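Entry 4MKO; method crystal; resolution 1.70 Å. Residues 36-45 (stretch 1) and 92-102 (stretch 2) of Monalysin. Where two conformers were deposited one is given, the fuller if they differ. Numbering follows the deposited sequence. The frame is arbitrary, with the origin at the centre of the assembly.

Stretch 1 (36-45) TVYGDIYIGK
Stretch 2, residues 92-102: NAKYSVGANID

The rule of this contact is a short antiparallel pairing whose ends are finished by water. Residues 37-43 run as an extended strand; opposite them Tyr95 and Ser96 are strand, and a 3-10 turn follows at 99-102. The register sets Tyr42 against Ser96 (CA to CA 5.1 Å) and Ile43 against Tyr95 (CA to CA 4.8 Å).

Backbone hydrogen bonds fix that register. Tyr42 and Ser96 form the hydrogen-bonded pair: Tyr42 N donates to Ser96 O at 2.9 Å, and Ser96 N returns to Tyr42 O at 3.1 Å. Gly44 N then donates to Lys94 O at 2.9 Å. Both Tyr42 O and Lys94 O also receive a CA-H contact, from Tyr95 CA at 3.3 Å and Ile43 CA at 3.5 Å respectively. Gly44 has phi/psi of 78/-90, a positive phi that favours glycine, and its CA packs 4.0 Å from Ala93 CB.

Two waters extend the ladder. The O of one water donates to Asp40 O at 2.7 Å and accepts from Gly98 N at 2.8 Å; the O of the other donates to Gly44 O at 3.2 Å and accepts from Lys94 N at 2.9 Å.

Apolar packing gathers on the face of Ile43 and Tyr95. Ile43 (chi1 m, chi2 t) places CG1 3.8 Å from CD1 of Tyr95 (chi1 t, chi2 84°). Ile41, also m then t, reaches three apolar partners: its CG2 lies 3.5 Å from Tyr95 CE1, its CG1 3.7 Å from Val97 CG2 (Val97 chi1 p), and its CD1 3.9 Å from CD1 of Ile101 (t, t), whose side-chain end comes back to the strand from the 3-10 turn.

The face of Tyr42 and Ser96 is more open. Tyr42 (chi1 t, chi2 -82°) sets CE1 3.7 Å from CD of an all-t Lys94, while Ser96 (chi1 p) brings OG 3.4 Å from Tyr42 CB.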

# COMPACT_ATOMS: atom_id res chain seq x y z
N THR A 36 6.65 -8.83 9.78
CA THR A 36 6.37 -7.75 10.69
C THR A 36 7.72 -7.20 11.20
O THR A 36 8.62 -7.98 11.51
CB THR A 36 5.50 -8.20 11.88
OG1 THR A 36 4.27 -8.78 11.40
CG2 THR A 36 5.21 -7.05 12.85
N VAL A 37 7.83 -5.88 11.26
CA VAL A 37 9.01 -5.18 11.83
C VAL A 37 8.53 -4.27 12.95
O VAL A 37 7.32 -4.05 13.09
CB VAL A 37 9.83 -4.39 10.78
CG1 VAL A 37 10.38 -5.32 9.69
CG2 VAL A 37 9.05 -3.19 10.21
N TYR A 38 9.47 -3.74 13.76
CA TYR A 38 9.11 -2.88 14.89
C TYR A 38 10.06 -1.69 14.93
O TYR A 38 11.27 -1.86 14.88
CB TYR A 38 9.15 -3.65 16.22
CG TYR A 38 8.78 -2.80 17.41
CD1 TYR A 38 9.74 -2.06 18.09
CD2 TYR A 38 7.46 -2.74 17.87
CE1 TYR A 38 9.40 -1.26 19.18
CE2 TYR A 38 7.11 -1.93 18.95
CZ TYR A 38 8.08 -1.19 19.60
OH TYR A 38 7.75 -0.40 20.68
N GLY A 39 9.49 -0.51 15.08
CA GLY A 39 10.26 0.72 15.19
C GLY A 39 9.38 1.93 15.26
O GLY A 39 8.15 1.82 15.23
N ASP A 40 10.01 3.11 15.34
CA ASP A 40 9.31 4.37 15.44
C ASP A 40 8.54 4.81 14.21
O ASP A 40 9.02 4.70 13.08
CB ASP A 40 10.28 5.51 15.81
CG ASP A 40 10.80 5.50 17.23
OD1 ASP A 40 10.16 4.85 18.10
OD2 ASP A 40 11.83 6.17 17.49
N ILE A 41 7.35 5.40 14.46
CA ILE A 41 6.54 6.11 13.50
C ILE A 41 6.03 7.33 14.26
O ILE A 41 5.58 7.19 15.41
CB ILE A 41 5.39 5.30 12.83
CG1 ILE A 41 5.96 4.09 12.03
CG2 ILE A 41 4.55 6.21 11.92
CD1 ILE A 41 4.94 3.39 11.02
N TYR A 42 6.18 8.51 13.66
CA TYR A 42 5.75 9.76 14.25
C TYR A 42 4.28 9.99 13.89
O TYR A 42 3.95 10.11 12.72
CB TYR A 42 6.63 10.93 13.77
CG TYR A 42 6.36 12.23 14.50
CD1 TYR A 42 5.30 13.06 14.14
CD2 TYR A 42 7.19 12.65 15.54
CE1 TYR A 42 5.05 14.25 14.82
CE2 TYR A 42 6.96 13.85 16.21
CZ TYR A 42 5.88 14.64 15.86
OH TYR A 42 5.64 15.82 16.52
N ILE A 43 3.42 10.09 14.91
CA ILE A 43 1.99 10.33 14.73
C ILE A 43 1.59 11.39 15.75
O ILE A 43 1.74 11.15 16.95
CB ILE A 43 1.11 9.05 14.90
CG1 ILE A 43 1.59 7.87 14.02
CG2 ILE A 43 -0.38 9.38 14.59
CD1 ILE A 43 1.01 6.50 14.44
N GLY A 44 1.05 12.48 15.26
CA GLY A 44 0.51 13.57 16.07
C GLY A 44 1.56 14.48 16.66
O GLY A 44 1.94 15.48 16.04
N LYS A 45 2.03 14.15 17.86
CA LYS A 45 3.01 14.97 18.58
C LYS A 45 4.30 14.24 18.95
O LYS A 45 5.19 14.88 19.52
CB LYS A 45 2.35 15.59 19.84
CG LYS A 45 1.23 16.58 19.55
CD LYS A 45 0.67 17.20 20.82
CE LYS A 45 -0.79 16.86 21.02
NZ LYS A 45 -1.33 17.47 22.26
N ASN A 92 -5.17 13.02 9.17
CA ASN A 92 -5.56 14.27 9.83
C ASN A 92 -4.46 14.84 10.73
O ASN A 92 -4.46 16.04 11.00
CB ASN A 92 -6.85 14.06 10.62
CG ASN A 92 -8.00 13.52 9.79
OD1 ASN A 92 -8.34 14.05 8.72
ND2 ASN A 92 -8.63 12.46 10.28
N ALA A 93 -3.55 13.99 11.19
CA ALA A 93 -2.46 14.38 12.08
C ALA A 93 -1.13 14.46 11.36
O ALA A 93 -0.98 13.91 10.26
CB ALA A 93 -2.36 13.38 13.22
N LYS A 94 -0.13 15.11 12.00
CA LYS A 94 1.23 15.17 11.49
C LYS A 94 1.71 13.70 11.47
O LYS A 94 1.45 12.95 12.41
CB LYS A 94 2.11 16.04 12.42
CG LYS A 94 3.49 16.36 11.88
CD LYS A 94 4.24 17.28 12.84
CE LYS A 94 5.72 17.33 12.57
NZ LYS A 94 6.43 18.18 13.56
N TYR A 95 2.31 13.26 10.35
CA TYR A 95 2.71 11.86 10.19
C TYR A 95 4.01 11.76 9.40
O TYR A 95 4.12 12.36 8.33
CB TYR A 95 1.60 11.09 9.42
CG TYR A 95 1.83 9.59 9.31
CD1 TYR A 95 1.46 8.74 10.35
CD2 TYR A 95 2.40 9.03 8.17
CE1 TYR A 95 1.67 7.36 10.26
CE2 TYR A 95 2.62 7.66 8.07
CZ TYR A 95 2.26 6.82 9.12
OH TYR A 95 2.49 5.46 9.02
N SER A 96 4.96 10.97 9.92
CA SER A 96 6.24 10.72 9.24
C SER A 96 6.91 9.47 9.74
O SER A 96 6.71 9.06 10.89
CB SER A 96 7.17 11.93 9.35
OG SER A 96 7.58 12.12 10.70
N VAL A 97 7.71 8.84 8.86
CA VAL A 97 8.47 7.65 9.21
C VAL A 97 9.87 7.76 8.61
O VAL A 97 10.03 8.25 7.48
CB VAL A 97 7.77 6.30 8.87
CG1 VAL A 97 7.58 6.11 7.37
CG2 VAL A 97 8.51 5.11 9.48
N GLY A 98 10.86 7.30 9.38
CA GLY A 98 12.25 7.28 8.97
C GLY A 98 12.47 6.26 7.86
O GLY A 98 11.76 5.25 7.79
N ALA A 99 13.49 6.50 7.03
CA ALA A 99 13.84 5.63 5.90
C ALA A 99 14.09 4.17 6.27
O ALA A 99 13.88 3.31 5.40
CB ALA A 99 15.07 6.19 5.20
N ASN A 100 14.57 3.89 7.52
CA ASN A 100 14.96 2.54 7.95
C ASN A 100 13.80 1.55 8.08
O ASN A 100 14.05 0.35 8.17
CB ASN A 100 15.82 2.53 9.23
CG ASN A 100 16.80 1.35 9.29
OD1 ASN A 100 17.32 0.85 8.27
ND2 ASN A 100 17.09 0.86 10.50
N ILE A 101 12.54 2.03 7.98
CA ILE A 101 11.37 1.14 8.03
C ILE A 101 11.44 0.21 6.81
O ILE A 101 10.86 -0.88 6.85
CB ILE A 101 10.02 1.91 8.07
CG1 ILE A 101 8.82 0.95 8.35
CG2 ILE A 101 9.79 2.75 6.81
CD1 ILE A 101 7.49 1.59 8.68
N ASP A 102 12.17 0.62 5.73
CA ASP A 102 12.25 -0.17 4.51
C ASP A 102 12.77 -1.60 4.71
O ASP A 102 12.54 -2.43 3.84
CB ASP A 102 13.02 0.55 3.40
CG ASP A 102 12.56 0.09 2.02
OD1 ASP A 102 11.35 0.11 1.76
OD2 ASP A 102 13.42 -0.31 1.21
O HOH W 1 10.79 6.41 12.06
O HOH W 2 -0.80 16.37 14.55